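Local coordinates for putative bacterial transcription regulation protein (Staphylococcus aureus, PDB 3LUR) that is of unproven function but probably acts in transcription regulation, as a stand-alone effector-binding domain that would recognise a small molecule, at residues Phe100-Ala105 with Thr150-Pro155; Asp46-Asn51 with Ile74-Asp79. All coordinates share one frame; numbering follows the deposited sequence. Where two conformers were deposited one is given.

Contact 1 of 2, residues Phe100-Ala105 with Thr150-Pro155; sequences FEAQGA and TEIWMP
Phe100 and Ile152 pair across two antiparallel strands, linked by both of their backbone bonds: Phe100 N to Ile152 O and Ile152 N to Phe100 O, each 2.8 Å. The second bond is straight at its hydrogen (170°), although its donor stands above the carbonyl plane of Phe100. Two residues on, Ala102 and Thr150 form another hydrogen-bonded pair, with Ala102 N 2.8 Å from Thr150 O. Between them Glu101 and Glu151 make a non-hydrogen-bonded pair, where Glu151 CA lies 3.4 Å from Phe100 O in a CA-H...O contact.

The tight side is the one carrying Phe100, Ala102, Thr150 and Ile152, all buried. Phe100 CG is anti to its carbonyl carbon (chi1 -57°), and ring atom CE1 comes within 3.8 Å of CG of selenomethionine Met154, the two side chains crossing at about a right angle.

The other face, with Glu101, Glu151 and the buried ring of Trp153, is mixed and looser. Glu101 OE2 and Glu151 OE2 are 4.5 Å apart, like charges not in contact, and Glu101 is exposed. Glu151 OE1 accepts a bent bond (144°) from Trp153 NE1 at 2.9 Å, on its anti side but tilted out of the carboxylate plane; Trp153 stacks on Phe135. Hydrogen-bonded and non-hydrogen-bonded pairs in turn, one face packed under helix 108-124, characterise neighbouring antiparallel strands in this closed, helix-covered barrel, consistent with the effector-binding fold.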
loop_
_atom_site.group_PDB
_atom_site.type_symbol
_atom_site.label_atom_id
_atom_site.label_comp_id
_atom_site.label_asym_id
_atom_site.label_seq_id
_atom_site.Cartn_x
_atom_site.Cartn_y
_atom_site.Cartn_z
ATOM N N PHE A 100 -4.054 -4.445 -9.637
ATOM C CA PHE A 100 -3.041 -4.874 -10.599
ATOM C C PHE A 100 -2.074 -5.790 -9.888
ATOM O O PHE A 100 -2.086 -5.865 -8.665
ATOM C CB PHE A 100 -2.263 -3.676 -11.137
ATOM C CG PHE A 100 -3.120 -2.640 -11.775
ATOM C CD1 PHE A 100 -3.755 -1.699 -11.005
ATOM C CD2 PHE A 100 -3.266 -2.590 -13.156
ATOM C CE1 PHE A 100 -4.562 -0.716 -11.594
ATOM C CE2 PHE A 100 -4.069 -1.627 -13.751
ATOM C CZ PHE A 100 -4.709 -0.693 -12.986
ATOM N N GLU A 101 -1.270 -6.512 -10.658
ATOM C CA GLU A 101 -0.222 -7.374 -10.112
ATOM C C GLU A 101 1.137 -6.948 -10.650
ATOM O O GLU A 101 1.297 -6.681 -11.863
ATOM C CB GLU A 101 -0.471 -8.842 -10.432
ATOM C CG GLU A 101 -1.595 -9.460 -9.607
ATOM C CD GLU A 101 -1.743 -10.968 -9.813
ATOM O OE1 GLU A 101 -1.184 -11.505 -10.796
ATOM O OE2 GLU A 101 -2.398 -11.622 -8.964
ATOM N N ALA A 102 2.089 -6.820 -9.744
ATOM C CA ALA A 102 3.472 -6.600 -10.086
ATOM C C ALA A 102 4.151 -7.915 -9.824
ATOM O O ALA A 102 4.011 -8.472 -8.756
ATOM C CB ALA A 102 4.078 -5.524 -9.214
ATOM N N GLN A 103 4.845 -8.438 -10.808
ATOM C CA GLN A 103 5.574 -9.664 -10.605
ATOM C C GLN A 103 7.063 -9.398 -10.670
ATOM O O GLN A 103 7.588 -8.952 -11.691
ATOM C CB GLN A 103 5.171 -10.752 -11.610
ATOM C CG GLN A 103 5.798 -12.085 -11.244
ATOM C CD GLN A 103 5.271 -13.253 -12.020
ATOM O OE1 GLN A 103 5.079 -13.162 -13.220
ATOM N NE2 GLN A 103 5.121 -14.416 -11.340
ATOM N N GLY A 104 7.748 -9.714 -9.586
ATOM C CA GLY A 104 9.167 -9.496 -9.539
ATOM C C GLY A 104 9.650 -9.142 -8.162
ATOM O O GLY A 104 8.875 -9.036 -7.226
ATOM N N ALA A 105 10.967 -8.965 -8.077
ATOM C CA ALA A 105 11.672 -8.711 -6.836
ATOM C C ALA A 105 11.300 -7.382 -6.235
ATOM O O ALA A 105 11.211 -6.377 -6.947
ATOM C CB ALA A 105 13.212 -8.788 -7.072
ATOM N N THR A 150 3.103 -8.964 -6.050
ATOM C CA THR A 150 2.626 -7.899 -5.190
ATOM C C THR A 150 1.351 -7.364 -5.848
ATOM O O THR A 150 1.326 -7.160 -7.066
ATOM C CB THR A 150 3.648 -6.707 -5.120
ATOM O OG1 THR A 150 4.884 -7.161 -4.582
ATOM C CG2 THR A 150 3.116 -5.567 -4.253
ATOM N N GLU A 151 0.310 -7.140 -5.067
ATOM C CA GLU A 151 -0.890 -6.519 -5.603
ATOM C C GLU A 151 -0.834 -5.040 -5.422
ATOM O O GLU A 151 -0.390 -4.542 -4.391
ATOM C CB GLU A 151 -2.148 -7.066 -4.947
ATOM C CG GLU A 151 -2.426 -8.493 -5.271
ATOM C CD GLU A 151 -3.728 -8.997 -4.667
ATOM O OE1 GLU A 151 -4.273 -8.351 -3.747
ATOM O OE2 GLU A 151 -4.164 -10.094 -5.080
ATOM N N ILE A 152 -1.327 -4.318 -6.414
ATOM C CA ILE A 152 -1.394 -2.864 -6.340
ATOM C C ILE A 152 -2.889 -2.499 -6.451
ATOM O O ILE A 152 -3.546 -2.800 -7.459
ATOM C CB ILE A 152 -0.572 -2.181 -7.454
ATOM C CG1 ILE A 152 0.925 -2.317 -7.160
ATOM C CG2 ILE A 152 -0.949 -0.671 -7.573
ATOM C CD1 ILE A 152 1.853 -1.890 -8.316
ATOM N N TRP A 153 -3.394 -1.838 -5.431
ATOM C CA TRP A 153 -4.812 -1.508 -5.333
ATOM C C TRP A 153 -4.979 -0.024 -5.505
ATOM O O TRP A 153 -4.573 0.750 -4.637
ATOM C CB TRP A 153 -5.329 -1.908 -3.961
ATOM C CG TRP A 153 -5.421 -3.357 -3.701
ATOM C CD1 TRP A 153 -4.396 -4.258 -3.627
ATOM C CD2 TRP A 153 -6.611 -4.078 -3.380
ATOM N NE1 TRP A 153 -4.884 -5.510 -3.335
ATOM C CE2 TRP A 153 -6.240 -5.425 -3.156
ATOM C CE3 TRP A 153 -7.947 -3.721 -3.276
ATOM C CZ2 TRP A 153 -7.180 -6.424 -2.847
ATOM C CZ3 TRP A 153 -8.881 -4.704 -2.944
ATOM C CH2 TRP A 153 -8.483 -6.041 -2.731
HETATM N N MSE A 154 -5.657 0.360 -6.577
HETATM C CA MSE A 154 -5.870 1.752 -6.919
HETATM C C MSE A 154 -7.366 2.053 -6.837
HETATM O O MSE A 154 -8.169 1.416 -7.529
HETATM C CB MSE A 154 -5.402 2.027 -8.356
HETATM C CG MSE A 154 -4.022 1.585 -8.633
HETATM SE SE MSE A 154 -2.682 2.526 -7.546
HETATM C CE MSE A 154 -2.925 4.310 -8.135
ATOM N N PRO A 155 -7.743 3.039 -6.012
ATOM C CA PRO A 155 -9.162 3.356 -5.812
ATOM C C PRO A 155 -9.820 4.028 -7.007
ATOM O O PRO A 155 -9.197 4.854 -7.700
ATOM C CB PRO A 155 -9.135 4.284 -4.611
ATOM C CG PRO A 155 -7.841 4.929 -4.674
ATOM C CD PRO A 155 -6.883 3.917 -5.198
HETATM O O HOH W 1 6.377 -7.986 -6.902
#

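Contact 2 of 2, residues Asp46-Asn51 with Ile74-Asp79. With EDO (1,2-ethanediol), chain H.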
loop_
_atom_site.group_PDB
_atom_site.type_symbol
_atom_site.label_atom_id
_atom_site.label_comp_id
_atom_site.label_asym_id
_atom_site.label_seq_id
_atom_site.Cartn_x
_atom_site.Cartn_y
_atom_site.Cartn_z
ATOM N N ASP A 46 5.419 -7.262 15.203
ATOM C CA ASP A 46 4.365 -6.776 16.057
ATOM C C ASP A 46 3.050 -6.498 15.297
ATOM O O ASP A 46 1.987 -6.823 15.785
ATOM C CB ASP A 46 4.806 -5.512 16.772
ATOM C CG ASP A 46 3.909 -5.175 17.933
ATOM O OD1 ASP A 46 3.640 -6.098 18.747
ATOM O OD2 ASP A 46 3.470 -4.008 18.031
ATOM N N LEU A 47 3.135 -5.860 14.125
ATOM C CA LEU A 47 1.949 -5.588 13.338
ATOM C C LEU A 47 1.316 -6.877 12.833
ATOM O O LEU A 47 0.104 -6.983 12.763
ATOM C CB LEU A 47 2.265 -4.670 12.163
ATOM C CG LEU A 47 2.633 -3.239 12.481
ATOM C CD1 LEU A 47 2.931 -2.519 11.160
ATOM C CD2 LEU A 47 1.513 -2.550 13.258
ATOM N N GLN A 48 2.133 -7.875 12.520
ATOM C CA GLN A 48 1.585 -9.134 12.034
ATOM C C GLN A 48 0.764 -9.835 13.096
ATOM O O GLN A 48 -0.157 -10.573 12.757
ATOM C CB GLN A 48 2.663 -10.044 11.450
ATOM C CG GLN A 48 3.144 -9.583 10.090
ATOM C CD GLN A 48 2.059 -9.673 9.000
ATOM O OE1 GLN A 48 0.935 -9.186 9.162
ATOM N NE2 GLN A 48 2.424 -10.262 7.861
ATOM N N LEU A 49 1.046 -9.566 14.370
ATOM C CA LEU A 49 0.247 -10.146 15.446
ATOM C C LEU A 49 -1.117 -9.504 15.525
ATOM O O LEU A 49 -2.034 -10.113 16.036
ATOM C CB LEU A 49 0.943 -10.002 16.790
ATOM C CG LEU A 49 2.211 -10.825 16.958
ATOM C CD1 LEU A 49 2.865 -10.501 18.321
ATOM C CD2 LEU A 49 1.883 -12.305 16.828
ATOM N N LYS A 50 -1.236 -8.271 15.012
ATOM C CA LYS A 50 -2.497 -7.510 15.020
ATOM C C LYS A 50 -3.308 -7.695 13.748
ATOM O O LYS A 50 -4.440 -7.233 13.659
ATOM C CB LYS A 50 -2.206 -6.008 15.166
ATOM C CG LYS A 50 -1.434 -5.657 16.424
ATOM C CD LYS A 50 -1.357 -4.153 16.638
ATOM C CE LYS A 50 -0.570 -3.816 17.907
ATOM N NZ LYS A 50 -1.168 -4.460 19.115
ATOM N N ASN A 51 -2.719 -8.342 12.764
ATOM C CA ASN A 51 -3.358 -8.521 11.454
ATOM C C ASN A 51 -4.609 -9.378 11.578
ATOM O O ASN A 51 -4.528 -10.546 11.934
ATOM C CB ASN A 51 -2.365 -9.133 10.467
ATOM C CG ASN A 51 -2.825 -9.037 9.014
ATOM O OD1 ASN A 51 -4.010 -9.102 8.717
ATOM N ND2 ASN A 51 -1.870 -8.896 8.105
ATOM N N ILE A 74 3.282 1.691 6.474
ATOM C CA ILE A 74 3.387 0.240 6.555
ATOM C C ILE A 74 2.316 -0.142 7.568
ATOM O O ILE A 74 2.314 0.373 8.687
ATOM C CB ILE A 74 4.783 -0.167 7.005
ATOM C CG1 ILE A 74 5.757 0.160 5.873
ATOM C CG2 ILE A 74 4.839 -1.667 7.401
ATOM C CD1 ILE A 74 7.230 -0.040 6.232
ATOM N N ALA A 75 1.399 -1.013 7.178
ATOM C CA ALA A 75 0.253 -1.270 8.014
ATOM C C ALA A 75 -0.408 -2.605 7.738
ATOM O O ALA A 75 -0.226 -3.225 6.669
ATOM C CB ALA A 75 -0.782 -0.164 7.757
ATOM N N VAL A 76 -1.218 -3.013 8.696
ATOM C CA VAL A 76 -2.048 -4.207 8.557
ATOM C C VAL A 76 -3.481 -3.833 8.882
ATOM O O VAL A 76 -3.734 -2.869 9.607
ATOM C CB VAL A 76 -1.630 -5.361 9.504
ATOM C CG1 VAL A 76 -0.212 -5.818 9.203
ATOM C CG2 VAL A 76 -1.777 -4.967 10.995
ATOM N N THR A 77 -4.424 -4.600 8.342
ATOM C CA THR A 77 -5.819 -4.414 8.698
ATOM C C THR A 77 -5.983 -5.023 10.067
ATOM O O THR A 77 -5.557 -6.174 10.324
ATOM C CB THR A 77 -6.761 -5.096 7.739
ATOM O OG1 THR A 77 -6.431 -6.486 7.659
ATOM C CG2 THR A 77 -6.701 -4.456 6.374
ATOM N N GLY A 78 -6.560 -4.243 10.979
ATOM C CA GLY A 78 -6.758 -4.685 12.348
ATOM C C GLY A 78 -8.081 -4.265 12.934
ATOM O O GLY A 78 -8.854 -3.550 12.299
ATOM N N ASP A 79 -8.342 -4.736 14.148
ATOM C CA ASP A 79 -9.545 -4.360 14.890
ATOM C C ASP A 79 -9.267 -3.093 15.677
ATOM O O ASP A 79 -8.126 -2.837 16.035
ATOM C CB ASP A 79 -9.943 -5.466 15.872
ATOM C CG ASP A 79 -10.330 -6.768 15.169
ATOM O OD1 ASP A 79 -10.717 -6.714 13.986
ATOM O OD2 ASP A 79 -10.265 -7.826 15.814
HETATM C C1 EDO H . 2.864 -12.065 5.529
HETATM O O1 EDO H . 2.924 -10.832 4.787
HETATM C C2 EDO H . 1.500 -12.734 5.313
HETATM O O2 EDO H . 0.461 -12.015 5.988
HETATM O O HOH W 2 -6.180 -6.298 15.413
#
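Val76 meets helix 43-50 and the residue after it; Val76 and Leu47 have the largest areas covered in this join. Among the apolar contacts, Val76 CG1 lies 4.0 Å from Leu47 CB. Two residues earlier on the strand, Ile74 CG2 is 4.3 Å from Leu47 CD1. Strand 5-21 adds Val15 against Leu47, and Ile58 of strand 58-64 touches Val76.

Polar groups pass the valine obliquely without bonding to it. Asn51 ND2 donates to Gln48 OE1 at 3.0 Å, in the carbonyl plane of the acceptor and close to the plane of its own amide, with an N-H...O angle of 166°. Asn51 CG, anti to its backbone N (chi1 -166°), is put beside the valine, 3.9 Å from Val76 CB. In the conformer given, Val76 CG1 has Gln48 OE1 at 3.6 Å and Asn51 ND2 at 3.7 Å. The same ND2 also bonds Gly57 O, and OD1 takes Gly53 N, so the amide is held at both ends. Gln48 NE2 donates at 3.2 Å to O2 of a 1,2-ethanediol, probably from the crystallisation liquor. Thr77 OG1 is bonded to Asn52 OD1 and Leu55 N.

Weaker and water-mediated links finish the strand end. Asn51 CA makes a CA-H...O contact with Thr77 O, and water 2 donates to Lys50 O at 2.6 Å while accepting from Asp79 N.

No direct hydrogen bond joins the two segments: cohesion rests on Val76 packed against Leu47 and the Asn51 amide, while Gln48 OE1 and the Asn51 amide find their bonds within the helix-end segment and the following loop.

In the fold
From the N terminus, strand 5-21 leads into helices 24-41 and 43-50, and contact 2 closes the first loop: strand 70-77 comes back against the end of helix 43-50 after strand 58-64. The chain then runs into strand 88-103, from which contact 1 opens. Its loop of 44 residues takes in helix 108-124 and strand 134-138 before strand 149-156 comes back beside strand 88-103. The loops follow in series, neither nested nor crossed. The contact centres are 20 Å apart, without touching, yet both reach the same antiparallel barrel: contact 2 fixes a helix to it, contact 1 joins two of its strands.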